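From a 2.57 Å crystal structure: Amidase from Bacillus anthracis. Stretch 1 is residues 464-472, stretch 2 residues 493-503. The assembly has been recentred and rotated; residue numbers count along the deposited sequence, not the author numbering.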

# COMPACT_ATOMS: atom_id res chain seq x y z
N TYR A 464 -4.06 -8.43 13.40
CA TYR A 464 -2.63 -8.44 13.68
C TYR A 464 -1.85 -7.77 12.55
O TYR A 464 -2.22 -7.89 11.38
CB TYR A 464 -2.14 -9.88 13.89
CG TYR A 464 -2.44 -10.42 15.27
CD1 TYR A 464 -3.75 -10.61 15.69
CD2 TYR A 464 -1.42 -10.75 16.15
CE1 TYR A 464 -4.03 -11.11 16.95
CE2 TYR A 464 -1.69 -11.25 17.41
CZ TYR A 464 -3.00 -11.43 17.80
OH TYR A 464 -3.27 -11.92 19.05
N PRO A 465 -0.77 -7.07 12.90
CA PRO A 465 0.03 -6.33 11.92
C PRO A 465 0.84 -7.23 10.98
O PRO A 465 1.23 -8.33 11.37
CB PRO A 465 0.97 -5.49 12.79
CG PRO A 465 1.10 -6.26 14.05
CD PRO A 465 -0.25 -6.89 14.27
N GLU A 466 1.07 -6.75 9.76
CA GLU A 466 1.83 -7.50 8.76
C GLU A 466 2.90 -6.61 8.14
O GLU A 466 2.64 -5.45 7.82
CB GLU A 466 0.90 -8.03 7.67
CG GLU A 466 -0.24 -8.89 8.18
CD GLU A 466 -1.33 -9.06 7.14
OE1 GLU A 466 -1.23 -8.41 6.07
OE2 GLU A 466 -2.28 -9.83 7.38
N LEU A 467 4.10 -7.16 7.96
CA LEU A 467 5.20 -6.39 7.37
C LEU A 467 5.89 -7.16 6.25
O LEU A 467 6.48 -8.22 6.48
CB LEU A 467 6.22 -6.01 8.45
CG LEU A 467 7.38 -5.14 7.97
CD1 LEU A 467 6.88 -3.82 7.41
CD2 LEU A 467 8.38 -4.91 9.09
N ALA A 468 5.81 -6.62 5.04
CA ALA A 468 6.42 -7.25 3.87
C ALA A 468 7.82 -6.71 3.61
O ALA A 468 8.03 -5.50 3.56
CB ALA A 468 5.54 -7.05 2.65
N VAL A 469 8.78 -7.62 3.46
CA VAL A 469 10.17 -7.25 3.20
C VAL A 469 10.72 -8.07 2.03
O VAL A 469 10.56 -9.29 2.00
CB VAL A 469 11.06 -7.48 4.45
CG1 VAL A 469 12.51 -7.13 4.15
CG2 VAL A 469 10.55 -6.66 5.63
N PRO A 470 11.34 -7.39 1.05
CA PRO A 470 11.92 -8.03 -0.13
C PRO A 470 12.83 -9.21 0.21
O PRO A 470 13.86 -9.03 0.87
CB PRO A 470 12.73 -6.91 -0.78
CG PRO A 470 12.00 -5.67 -0.39
CD PRO A 470 11.48 -5.92 0.99
N ALA A 471 12.45 -10.41 -0.23
CA ALA A 471 13.19 -11.62 0.11
C ALA A 471 14.07 -12.10 -1.03
O ALA A 471 14.84 -13.05 -0.88
CB ALA A 471 12.22 -12.72 0.52
N GLY A 472 13.96 -11.44 -2.18
CA GLY A 472 14.80 -11.78 -3.32
C GLY A 472 14.02 -12.01 -4.61
O GLY A 472 12.92 -11.49 -4.78
N GLU A 493 7.77 -3.69 17.33
CA GLU A 493 8.60 -4.88 17.29
C GLU A 493 8.73 -5.41 15.86
O GLU A 493 9.77 -5.97 15.49
CB GLU A 493 8.04 -5.96 18.21
CG GLU A 493 8.96 -7.15 18.40
CD GLU A 493 8.40 -8.18 19.36
OE1 GLU A 493 9.15 -9.09 19.78
OE2 GLU A 493 7.20 -8.09 19.70
N LEU A 494 7.68 -5.23 15.07
CA LEU A 494 7.69 -5.68 13.68
C LEU A 494 8.73 -4.94 12.85
O LEU A 494 9.50 -5.55 12.12
CB LEU A 494 6.31 -5.51 13.05
CG LEU A 494 5.50 -6.79 12.84
CD1 LEU A 494 4.34 -6.55 11.90
CD2 LEU A 494 6.39 -7.91 12.33
N PHE A 495 8.75 -3.61 12.97
CA PHE A 495 9.72 -2.79 12.25
C PHE A 495 11.14 -3.14 12.66
O PHE A 495 12.04 -3.20 11.83
CB PHE A 495 9.46 -1.30 12.49
CG PHE A 495 8.43 -0.72 11.56
CD1 PHE A 495 8.69 -0.61 10.21
CD2 PHE A 495 7.22 -0.26 12.05
CE1 PHE A 495 7.75 -0.07 9.35
CE2 PHE A 495 6.28 0.29 11.20
CZ PHE A 495 6.54 0.39 9.85
N ASN A 496 11.34 -3.38 13.96
CA ASN A 496 12.65 -3.74 14.48
C ASN A 496 13.10 -5.09 13.92
O ASN A 496 14.26 -5.28 13.57
CB ASN A 496 12.63 -3.78 16.01
CG ASN A 496 14.02 -3.81 16.61
OD1 ASN A 496 14.99 -3.40 15.97
ND2 ASN A 496 14.12 -4.29 17.84
N ILE A 497 12.16 -6.03 13.86
CA ILE A 497 12.42 -7.34 13.28
C ILE A 497 12.63 -7.23 11.77
O ILE A 497 13.57 -7.82 11.22
CB ILE A 497 11.26 -8.32 13.57
CG1 ILE A 497 11.31 -8.78 15.03
CG2 ILE A 497 11.31 -9.52 12.64
CD1 ILE A 497 10.21 -9.74 15.41
N GLY A 498 11.77 -6.47 11.11
CA GLY A 498 11.85 -6.28 9.68
C GLY A 498 13.11 -5.56 9.23
O GLY A 498 13.70 -5.91 8.20
N TYR A 499 13.53 -4.56 10.01
CA TYR A 499 14.73 -3.80 9.69
C TYR A 499 15.98 -4.66 9.80
O TYR A 499 16.90 -4.54 8.99
CB TYR A 499 14.85 -2.58 10.62
CG TYR A 499 16.05 -1.71 10.34
CD1 TYR A 499 16.03 -0.76 9.33
CD2 TYR A 499 17.21 -1.84 11.09
CE1 TYR A 499 17.13 0.04 9.08
CE2 TYR A 499 18.32 -1.05 10.84
CZ TYR A 499 18.27 -0.11 9.84
OH TYR A 499 19.36 0.69 9.58
N ALA A 500 16.00 -5.54 10.80
CA ALA A 500 17.14 -6.41 11.03
C ALA A 500 17.27 -7.45 9.93
O ALA A 500 18.37 -7.79 9.50
CB ALA A 500 17.04 -7.08 12.39
N TYR A 501 16.13 -7.97 9.47
CA TYR A 501 16.12 -8.94 8.37
C TYR A 501 16.49 -8.27 7.05
O TYR A 501 17.13 -8.88 6.20
CB TYR A 501 14.75 -9.61 8.25
CG TYR A 501 14.58 -10.39 6.97
CD1 TYR A 501 15.22 -11.61 6.78
CD2 TYR A 501 13.77 -9.91 5.95
CE1 TYR A 501 15.07 -12.32 5.60
CE2 TYR A 501 13.61 -10.62 4.77
CZ TYR A 501 14.26 -11.82 4.60
OH TYR A 501 14.11 -12.53 3.43
N GLU A 502 16.08 -7.02 6.90
CA GLU A 502 16.35 -6.26 5.68
C GLU A 502 17.83 -5.98 5.50
O GLU A 502 18.39 -6.21 4.42
CB GLU A 502 15.57 -4.95 5.69
CG GLU A 502 15.81 -4.08 4.47
CD GLU A 502 15.25 -2.68 4.63
OE1 GLU A 502 15.47 -2.07 5.69
OE2 GLU A 502 14.59 -2.20 3.69
N GLN A 503 18.47 -5.49 6.55
CA GLN A 503 19.88 -5.11 6.49
C GLN A 503 20.81 -6.31 6.46
O GLN A 503 21.88 -6.27 5.85
CB GLN A 503 20.23 -4.20 7.67
CG GLN A 503 19.49 -2.88 7.69
CD GLN A 503 19.82 -2.00 6.49
OE1 GLN A 503 20.91 -2.11 5.92
NE2 GLN A 503 18.89 -1.14 6.11

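The contact between these two stretches of the amidase is a largely apolar packing of a helix along a strand, running in nearly the same direction and held without a single hydrogen bond between them. The axes of strand 466-472 and helix 493-503 diverge by only 11° and approach to 8.8 Å, a spacing that leaves room for one layer of interlocking side chains. The helix satisfies its backbone internally, as in the bond from Gly498 N to Leu494 O (2.6 Å), and the contact between the stretches is made mainly by side chains, with some backbone atoms packed against them.

The strand's alternation sets the pattern. Leu467 and Val469 direct their CA-to-CB bonds toward the helix, whereas Glu466 points away and Ala468 is out of reach. On the helix, Leu494, Gly498 and Tyr501 recur at intervals of four and three, the spacing that brings residues back to one face.

At the start of the contact, Leu494 CD1 lies 3.6 Å from Pro465 CB and 4.0 Å from Leu467 CB, bridging two strand-side residues. Leu467 is the most extensively covered residue, and its methyl groups press closely on the helix: CD2 sits 3.8 Å from Gly498 CA, while CD1 reaches Phe495 CE1 at 4.3 Å. Gly498 makes this fit possible, since an ideal CB there would lie 2.3 Å from Leu467 CD2, a clear clash. The absent side chain thus becomes a socket for a leucine methyl.

Farther along, Val469 CG1 meets the edge of the Tyr501 ring, 3.5 Å from Tyr501 CD2, and lies 4.1 Å from Glu502 CB, the aliphatic base of an otherwise acidic side chain. The tyrosine side chain reaches on obliquely until its OH comes 3.5 Å from Ala471 CB, a van der Waals contact that closes the interface.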